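Local coordinates for putative HTH-type transcriptional regulator PH0061 (Pyrococcus horikoshii, PDB 2DBB), which probably binds specific DNA sequences through a helix-turn-helix domain and regulates transcription, as an AsnC-family protein, at residues B[34-37]-B[38-41]; B[91-94]-B[95-98]. All blocks are in the same frame, centred on the assembly; numbering follows the deposited sequence.

Interaction 1: residues B[34-37]-B[38-41]; sequences NTTR and QRIA
R37 O takes A41 N at 2.8 Å, the shortest polar bond in the first turn of helix 37-49. One residue earlier, T36 O receives I40 N at 3.1 Å. The side chain of T36 caps this turn: OG1 accepts from R39 N at 3.0 Å, with an N-H...O angle of 162°, which identifies T36 as the N-cap. Its chi1 of 73° sets the hydroxyl between its own backbone N and carbonyl carbon, where it meets R39 N.

Side chains close round the cap. The aliphatic part of R39, extended from CG to NE, lies against both threonine hydroxyls; its CG is 3.0 Å from T36 OG1, and its CB is 3.6 Å from T35 OG1. T35 divides its branches, for while OG1 meets R39, CG2 lies 3.6 Å from I40 CD1. Q38 bends at chi2, which brings NE2 back to 3.3 Å from T36 CB. Its OE1 is 3.2 Å from R37 NH1, the guanidinium and amide planes being 66° apart.

I40 also packs on Y26 and L29 of helix 26-32, tying the capped turn to the preceding helix. Two residues before the cap, N34 has positive phi and is the C-prime residue of a Schellman motif ending that helix. A Schellman end and, soon after it, a threonine N-cap form the turn of this predicted helix-turn-helix motif.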
ATOM      1  N   ASN B  34      18.291   3.651  22.238  1.00 37.57           N
ATOM      2  CA  ASN B  34      18.931   4.004  23.504  1.00 38.40           C
ATOM      3  C   ASN B  34      17.930   4.432  24.578  1.00 38.45           C
ATOM      4  O   ASN B  34      18.003   5.535  25.116  1.00 38.40           O
ATOM      5  CB  ASN B  34      19.955   5.117  23.261  1.00 40.76           C
ATOM      6  CG  ASN B  34      20.790   5.422  24.488  1.00 41.31           C
ATOM      7  OD1 ASN B  34      21.383   4.528  25.094  1.00 41.75           O
ATOM      8  ND2 ASN B  34      20.849   6.695  24.855  1.00 44.41           N
ATOM      9  N   THR B  35      16.989   3.545  24.877  1.00 37.99           N
ATOM     10  CA  THR B  35      15.975   3.796  25.886  1.00 36.49           C
ATOM     11  C   THR B  35      15.661   2.449  26.529  1.00 36.82           C
ATOM     12  O   THR B  35      16.359   1.469  26.281  1.00 37.60           O
ATOM     13  CB  THR B  35      14.696   4.406  25.258  1.00 36.61           C
ATOM     14  OG1 THR B  35      13.706   4.601  26.276  1.00 35.12           O
ATOM     15  CG2 THR B  35      14.138   3.498  24.175  1.00 37.27           C
ATOM     16  N   THR B  36      14.625   2.388  27.351  1.00 37.19           N
ATOM     17  CA  THR B  36      14.295   1.128  27.996  1.00 39.16           C
ATOM     18  C   THR B  36      13.198   0.394  27.243  1.00 39.46           C
ATOM     19  O   THR B  36      12.436   0.998  26.487  1.00 38.32           O
ATOM     20  CB  THR B  36      13.813   1.338  29.437  1.00 40.17           C
ATOM     21  OG1 THR B  36      12.496   1.901  29.417  1.00 42.24           O
ATOM     22  CG2 THR B  36      14.755   2.279  30.178  1.00 40.61           C
ATOM     23  N   ARG B  37      13.129  -0.914  27.461  1.00 38.75           N
ATOM     24  CA  ARG B  37      12.126  -1.752  26.830  1.00 40.83           C
ATOM     25  C   ARG B  37      10.749  -1.333  27.321  1.00 39.85           C
ATOM     26  O   ARG B  37       9.784  -1.311  26.557  1.00 39.84           O
ATOM     27  CB  ARG B  37      12.386  -3.212  27.186  1.00 43.45           C
ATOM     28  CG  ARG B  37      11.303  -4.179  26.755  1.00 48.90           C
ATOM     29  CD  ARG B  37      11.527  -5.507  27.447  1.00 53.65           C
ATOM     30  NE  ARG B  37      12.272  -5.301  28.689  1.00 57.66           N
ATOM     31  CZ  ARG B  37      12.355  -6.183  29.680  1.00 59.59           C
ATOM     32  NH1 ARG B  37      13.066  -5.893  30.762  1.00 59.17           N
ATOM     33  NH2 ARG B  37      11.717  -7.344  29.597  1.00 60.52           N
ATOM     34  N   GLN B  38      10.663  -1.001  28.605  1.00 39.18           N
ATOM     35  CA  GLN B  38       9.399  -0.577  29.195  1.00 39.56           C
ATOM     36  C   GLN B  38       8.877   0.678  28.493  1.00 38.85           C
ATOM     37  O   GLN B  38       7.698   0.759  28.142  1.00 37.85           O
ATOM     38  CB  GLN B  38       9.568  -0.302  30.693  1.00 40.48           C
ATOM     39  CG  GLN B  38       9.871  -1.543  31.530  1.00 42.22           C
ATOM     40  CD  GLN B  38      11.325  -1.997  31.442  1.00 44.15           C
ATOM     41  OE1 GLN B  38      11.644  -3.150  31.748  1.00 45.19           O
ATOM     42  NE2 GLN B  38      12.213  -1.090  31.036  1.00 42.32           N
ATOM     43  N   ARG B  39       9.755   1.653  28.287  1.00 37.85           N
ATOM     44  CA  ARG B  39       9.355   2.886  27.623  1.00 39.60           C
ATOM     45  C   ARG B  39       8.939   2.620  26.176  1.00 37.29           C
ATOM     46  O   ARG B  39       8.021   3.258  25.662  1.00 38.02           O
ATOM     47  CB  ARG B  39      10.490   3.915  27.678  1.00 41.38           C
ATOM     48  CG  ARG B  39      10.838   4.330  29.101  1.00 45.35           C
ATOM     49  CD  ARG B  39      11.776   5.525  29.145  1.00 48.41           C
ATOM     50  NE  ARG B  39      12.093   5.903  30.521  1.00 52.67           N
ATOM     51  CZ  ARG B  39      12.745   7.012  30.866  1.00 55.05           C
ATOM     52  NH1 ARG B  39      12.988   7.268  32.145  1.00 55.95           N
ATOM     53  NH2 ARG B  39      13.150   7.868  29.934  1.00 55.40           N
ATOM     54  N   ILE B  40       9.610   1.677  25.520  1.00 34.52           N
ATOM     55  CA  ILE B  40       9.259   1.341  24.148  1.00 31.13           C
ATOM     56  C   ILE B  40       7.869   0.714  24.151  1.00 31.02           C
ATOM     57  O   ILE B  40       7.051   0.989  23.275  1.00 30.28           O
ATOM     58  CB  ILE B  40      10.263   0.342  23.524  1.00 30.98           C
ATOM     59  CG1 ILE B  40      11.563   1.067  23.168  1.00 30.20           C
ATOM     60  CG2 ILE B  40       9.656  -0.315  22.274  1.00 28.03           C
ATOM     61  CD1 ILE B  40      11.394   2.187  22.162  1.00 28.05           C
ATOM     62  N   ALA B  41       7.610  -0.130  25.144  1.00 31.31           N
ATOM     63  CA  ALA B  41       6.321  -0.797  25.260  1.00 31.63           C
ATOM     64  C   ALA B  41       5.211   0.236  25.376  1.00 32.11           C
ATOM     65  O   ALA B  41       4.225   0.177  24.645  1.00 32.20           O
ATOM     66  CB  ALA B  41       6.314  -1.718  26.472  1.00 33.35           C
TER

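Interaction 2: residues B[91-94]-B[95-98]; sequences DIEY and VKSV
Polar contacts centre on K96 NZ, which donates to the backbone E93 O at 2.9 Å and forms a salt bridge with E93 OE1 at 3.2 Å. The carboxylate reaches it because E93 bends at chi2 (-79°), while K96 itself bends at chi2 and then runs straight to NZ. One water accepts from K96 NZ at 2.7 Å and donates weakly to E93 OE2, bridging the two side chains.

In the backbone, V95 N bonds to I92 O at 3.2 Å across a type I turn from I92 to V95; the donor stands 60° out of the carbonyl plane. The turn leads from helix 79-89 into strand 95-102, where K96 and S97 form a classic beta bulge opposite R110.

Apolar packing accompanies the turn. V95 CG2 presses on I92 CB at 3.5 Å, and I92 CG2 sits 3.2 Å above one face of the Y94 ring, displaced toward its rim. F127 of helix 117-129 packs against I92, Y94 and V95.

K96 NZ also forms a salt bridge with the terminal carboxylate of I151 of the second subunit. With a carbonyl, a water and two carboxylates round it, this ammonium is probably held charged, linking the turn electrostatically to the dimer interface.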
ATOM      1  N   ASP B  91     -16.124  -2.916   1.993  1.00 35.62           N
ATOM      2  CA  ASP B  91     -16.201  -4.195   2.686  1.00 36.85           C
ATOM      3  C   ASP B  91     -15.794  -5.378   1.821  1.00 36.13           C
ATOM      4  O   ASP B  91     -15.665  -6.490   2.326  1.00 36.13           O
ATOM      5  CB  ASP B  91     -17.611  -4.440   3.227  1.00 40.28           C
ATOM      6  CG  ASP B  91     -18.041  -3.389   4.221  1.00 44.02           C
ATOM      7  OD1 ASP B  91     -17.169  -2.871   4.957  1.00 44.19           O
ATOM      8  OD2 ASP B  91     -19.255  -3.087   4.273  1.00 47.37           O
ATOM      9  N   ILE B  92     -15.606  -5.150   0.524  1.00 32.87           N
ATOM     10  CA  ILE B  92     -15.197  -6.235  -0.365  1.00 31.11           C
ATOM     11  C   ILE B  92     -13.769  -6.626  -0.010  1.00 29.49           C
ATOM     12  O   ILE B  92     -12.887  -5.774   0.078  1.00 29.41           O
ATOM     13  CB  ILE B  92     -15.266  -5.811  -1.830  1.00 30.66           C
ATOM     14  CG1 ILE B  92     -16.693  -5.372  -2.168  1.00 30.51           C
ATOM     15  CG2 ILE B  92     -14.838  -6.966  -2.718  1.00 31.81           C
ATOM     16  CD1 ILE B  92     -16.853  -4.828  -3.571  1.00 30.90           C
ATOM     17  N   GLU B  93     -13.554  -7.921   0.192  1.00 28.33           N
ATOM     18  CA  GLU B  93     -12.253  -8.442   0.589  1.00 27.70           C
ATOM     19  C   GLU B  93     -11.099  -8.204  -0.387  1.00 25.72           C
ATOM     20  O   GLU B  93      -9.969  -7.902   0.035  1.00 22.64           O
ATOM     21  CB  GLU B  93     -12.364  -9.940   0.896  1.00 28.46           C
ATOM     22  CG  GLU B  93     -11.160 -10.502   1.649  1.00 35.81           C
ATOM     23  CD  GLU B  93      -9.958 -10.778   0.753  1.00 38.17           C
ATOM     24  OE1 GLU B  93      -8.822 -10.819   1.275  1.00 40.75           O
ATOM     25  OE2 GLU B  93     -10.149 -10.970  -0.466  1.00 40.79           O
ATOM     26  N   TYR B  94     -11.369  -8.331  -1.680  1.00 24.34           N
ATOM     27  CA  TYR B  94     -10.309  -8.141  -2.661  1.00 25.30           C
ATOM     28  C   TYR B  94     -10.036  -6.675  -3.001  1.00 24.04           C
ATOM     29  O   TYR B  94      -9.177  -6.365  -3.833  1.00 25.05           O
ATOM     30  CB  TYR B  94     -10.605  -8.964  -3.918  1.00 23.13           C
ATOM     31  CG  TYR B  94     -11.895  -8.616  -4.606  1.00 27.62           C
ATOM     32  CD1 TYR B  94     -11.988  -7.484  -5.420  1.00 25.72           C
ATOM     33  CD2 TYR B  94     -13.025  -9.427  -4.462  1.00 26.94           C
ATOM     34  CE1 TYR B  94     -13.165  -7.167  -6.074  1.00 28.17           C
ATOM     35  CE2 TYR B  94     -14.219  -9.116  -5.114  1.00 28.46           C
ATOM     36  CZ  TYR B  94     -14.279  -7.982  -5.920  1.00 29.44           C
ATOM     37  OH  TYR B  94     -15.449  -7.647  -6.565  1.00 29.94           O
ATOM     38  N   VAL B  95     -10.771  -5.778  -2.350  1.00 23.85           N
ATOM     39  CA  VAL B  95     -10.576  -4.340  -2.522  1.00 23.31           C
ATOM     40  C   VAL B  95      -9.581  -3.996  -1.419  1.00 22.73           C
ATOM     41  O   VAL B  95      -9.939  -4.014  -0.245  1.00 23.39           O
ATOM     42  CB  VAL B  95     -11.895  -3.552  -2.288  1.00 22.24           C
ATOM     43  CG1 VAL B  95     -11.607  -2.071  -2.176  1.00 22.17           C
ATOM     44  CG2 VAL B  95     -12.872  -3.811  -3.428  1.00 18.88           C
ATOM     45  N   LYS B  96      -8.339  -3.695  -1.796  1.00 23.37           N
ATOM     46  CA  LYS B  96      -7.282  -3.391  -0.827  1.00 21.67           C
ATOM     47  C   LYS B  96      -7.201  -1.952  -0.326  1.00 21.66           C
ATOM     48  O   LYS B  96      -6.788  -1.704   0.812  1.00 20.66           O
ATOM     49  CB  LYS B  96      -5.926  -3.823  -1.399  1.00 22.80           C
ATOM     50  CG  LYS B  96      -5.874  -5.312  -1.757  1.00 26.07           C
ATOM     51  CD  LYS B  96      -6.471  -6.149  -0.635  1.00 26.20           C
ATOM     52  CE  LYS B  96      -6.467  -7.628  -0.960  1.00 29.46           C
ATOM     53  NZ  LYS B  96      -7.132  -8.399   0.131  1.00 28.29           N
ATOM     54  N   SER B  97      -7.566  -0.994  -1.169  1.00 21.06           N
ATOM     55  CA  SER B  97      -7.538   0.394  -0.739  1.00 20.69           C
ATOM     56  C   SER B  97      -8.592   1.208  -1.453  1.00 20.60           C
ATOM     57  O   SER B  97      -8.980   0.903  -2.583  1.00 19.02           O
ATOM     58  CB  SER B  97      -6.156   1.029  -0.956  1.00 20.91           C
ATOM     59  OG  SER B  97      -5.895   1.302  -2.316  1.00 24.00           O
ATOM     60  N   VAL B  98      -9.066   2.234  -0.758  1.00 20.81           N
ATOM     61  CA  VAL B  98     -10.076   3.135  -1.278  1.00 20.12           C
ATOM     62  C   VAL B  98      -9.701   4.518  -0.786  1.00 20.06           C
ATOM     63  O   VAL B  98      -9.488   4.737   0.410  1.00 21.29           O
ATOM     64  CB  VAL B  98     -11.484   2.755  -0.775  1.00 20.12           C
ATOM     65  CG1 VAL B  98     -12.519   3.738  -1.319  1.00 20.77           C
ATOM     66  CG2 VAL B  98     -11.818   1.341  -1.236  1.00 16.55           C
TER
HETATM   67  O   HOH W   1      -7.540 -10.823  -1.092  1.00 45.59           O

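Overall arrangement
Interaction 1 precedes interaction 2 along the chain, and the two lie far apart: their centres are 36 Å from each other and their nearest atoms about 26 Å. Interaction 1 belongs to the helical N-terminal part, at the start of helix 37-49; interaction 2 lies where the loop after helix 79-89 enters strand 95-102, at an edge of the chain's four-stranded antiparallel sheet. The centre of interaction 1 is about 29 Å, and that of interaction 2 about 9 Å, from the centre of the chain. S97 and V98 pair with a strand of the second subunit. The separation concerns the same chain's putative DNA-reading element; K16 of the second subunit makes a long, weak ion pair with E93.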